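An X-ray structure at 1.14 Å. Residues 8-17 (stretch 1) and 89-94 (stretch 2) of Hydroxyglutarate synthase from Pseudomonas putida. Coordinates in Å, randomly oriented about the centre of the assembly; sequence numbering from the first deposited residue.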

# COMPACT_ATOMS: atom_id res chain seq x y z
N SER A 8 6.61 20.92 5.44
CA SER A 8 5.45 20.35 4.80
C SER A 8 5.16 18.98 5.42
O SER A 8 6.10 18.19 5.69
CB SER A 8 5.70 20.18 3.33
OG SER A 8 6.63 19.20 3.12
N PRO A 9 3.89 18.62 5.58
CA PRO A 9 3.59 17.25 5.99
C PRO A 9 4.19 16.21 5.06
O PRO A 9 4.59 15.13 5.51
CB PRO A 9 2.06 17.23 5.97
CG PRO A 9 1.68 18.66 6.26
CD PRO A 9 2.70 19.48 5.57
N ASP A 10 4.26 16.50 3.75
CA ASP A 10 4.86 15.54 2.82
C ASP A 10 6.32 15.27 3.15
O ASP A 10 6.80 14.14 3.04
CB ASP A 10 4.77 16.08 1.39
CG ASP A 10 3.34 16.22 0.88
OD1 ASP A 10 2.44 15.45 1.26
OD2 ASP A 10 3.15 17.12 0.05
N SER A 11 7.05 16.30 3.59
CA SER A 11 8.45 16.11 3.96
C SER A 11 8.58 15.26 5.20
O SER A 11 9.50 14.46 5.32
CB SER A 11 9.17 17.45 4.12
OG SER A 11 8.79 18.14 5.29
N ILE A 12 7.70 15.46 6.18
CA ILE A 12 7.71 14.62 7.37
C ILE A 12 7.44 13.16 6.99
O ILE A 12 8.10 12.24 7.49
CB ILE A 12 6.68 15.09 8.42
CG1 ILE A 12 6.87 16.58 8.73
CG2 ILE A 12 6.83 14.31 9.70
CD1 ILE A 12 5.88 17.12 9.78
N ARG A 13 6.46 12.93 6.09
CA ARG A 13 6.17 11.57 5.64
C ARG A 13 7.40 10.93 4.99
O ARG A 13 7.72 9.78 5.26
CB ARG A 13 5.00 11.60 4.66
CG ARG A 13 4.55 10.24 4.24
CD ARG A 13 3.27 10.24 3.43
NE ARG A 13 3.38 10.95 2.19
CZ ARG A 13 2.96 12.19 1.93
NH1 ARG A 13 2.38 12.95 2.83
NH2 ARG A 13 3.16 12.68 0.71
N ALA A 14 8.10 11.68 4.12
CA ALA A 14 9.29 11.09 3.49
C ALA A 14 10.33 10.73 4.51
O ALA A 14 10.98 9.67 4.44
CB ALA A 14 9.85 12.07 2.46
N GLN A 15 10.54 11.62 5.49
CA GLN A 15 11.51 11.35 6.55
C GLN A 15 11.12 10.15 7.40
O GLN A 15 11.97 9.32 7.79
CB GLN A 15 11.66 12.59 7.42
CG GLN A 15 12.45 13.69 6.74
CD GLN A 15 12.43 14.98 7.51
OE1 GLN A 15 11.72 15.12 8.50
NE2 GLN A 15 13.21 15.94 7.04
N PHE A 16 9.83 10.03 7.71
CA PHE A 16 9.34 8.91 8.49
C PHE A 16 9.51 7.60 7.74
O PHE A 16 9.98 6.60 8.31
CB PHE A 16 7.87 9.14 8.85
CG PHE A 16 7.25 8.04 9.66
CD1 PHE A 16 7.48 7.93 11.02
CD2 PHE A 16 6.44 7.10 9.07
CE1 PHE A 16 6.91 6.89 11.77
CE2 PHE A 16 5.89 6.08 9.82
CZ PHE A 16 6.13 5.97 11.16
N SER A 17 9.16 7.58 6.45
CA SER A 17 9.33 6.37 5.65
C SER A 17 10.79 5.95 5.66
O SER A 17 11.14 4.77 5.80
CB SER A 17 8.86 6.63 4.25
OG SER A 17 9.06 5.49 3.45
N ALA A 89 -2.02 11.80 10.30
CA ALA A 89 -2.43 13.08 9.74
C ALA A 89 -1.33 14.14 9.86
O ALA A 89 -1.25 15.02 9.00
CB ALA A 89 -3.72 13.56 10.43
N VAL A 90 -0.46 14.05 10.87
CA VAL A 90 0.70 14.95 10.96
C VAL A 90 1.53 14.87 9.70
O VAL A 90 2.16 15.84 9.27
CB VAL A 90 1.55 14.61 12.21
CG1 VAL A 90 2.83 15.43 12.22
CG2 VAL A 90 0.72 14.85 13.46
N MET A 91 1.57 13.68 9.10
CA MET A 91 2.34 13.40 7.89
C MET A 91 1.51 13.42 6.62
O MET A 91 1.92 12.84 5.61
CB MET A 91 3.04 12.06 8.06
CG MET A 91 3.97 12.07 9.23
SD MET A 91 4.94 10.60 9.44
CE MET A 91 3.77 9.54 9.92
N GLY A 92 0.34 14.07 6.66
CA GLY A 92 -0.42 14.21 5.45
C GLY A 92 -1.05 12.92 4.95
O GLY A 92 -1.38 12.83 3.76
N MET A 93 -1.22 11.93 5.83
CA MET A 93 -1.75 10.64 5.43
C MET A 93 -3.16 10.52 5.94
O MET A 93 -3.38 10.70 7.14
CB MET A 93 -0.86 9.54 6.03
CG MET A 93 0.54 9.58 5.47
SD MET A 93 1.78 8.66 6.43
CE MET A 93 1.28 7.03 5.96
N GLN A 94 -4.09 10.22 5.12
CA GLN A 94 -5.50 10.08 5.39
C GLN A 94 -5.94 8.65 5.18
O GLN A 94 -5.35 7.94 4.37
CB GLN A 94 -6.33 10.99 4.49
CG GLN A 94 -5.93 12.41 4.60
CD GLN A 94 -6.70 13.27 3.62
OE1 GLN A 94 -7.94 13.20 3.55
NE2 GLN A 94 -5.99 14.08 2.84
O HOH W 1 -0.51 14.99 1.86

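The first turns of a helix pack against the loop that follows another helix, in a largely apolar contact centred on Met 91 and tied by a single direct hydrogen bond from Arg 13. Met 91 has the largest area covered by the other stretch. Its extended chi2 (t) carries the thioether along the helix, so that Met 91 CG lies 3.7 Å from Ile 12 CG2 and Met 91 SD 3.3 Å from Phe 16 CB. The methyl group then sits over one face of the Phe 16 ring, with Met 91 CE 3.9 Å from the ring centroid in a CH-pi contact. Ile 12 also reaches Val 90, its CD1 4.3 Å from Val 90 CG1.

The direct polar link comes from the guanidinium of Arg 13. Arg 13 NH1 donates to Met 91 O at 2.8 Å, with the carbonyl oxygen near the guanidinium plane, while a salt bridge to Asp 10, one turn back (Arg 13 NH2 to Asp 10 OD1, 2.9 Å), helps hold the group in place. A water donates to both Asp 10 OD1 and Gly 92 O, at 3.0 Å each, and so links the stretches a second time. Gly 92 adopts a positive phi of 71°, which favours glycine; an ideal CB there would also be tight against Arg 13 NH1 (3.1 Å) and Pro 9 CB (3.3 Å).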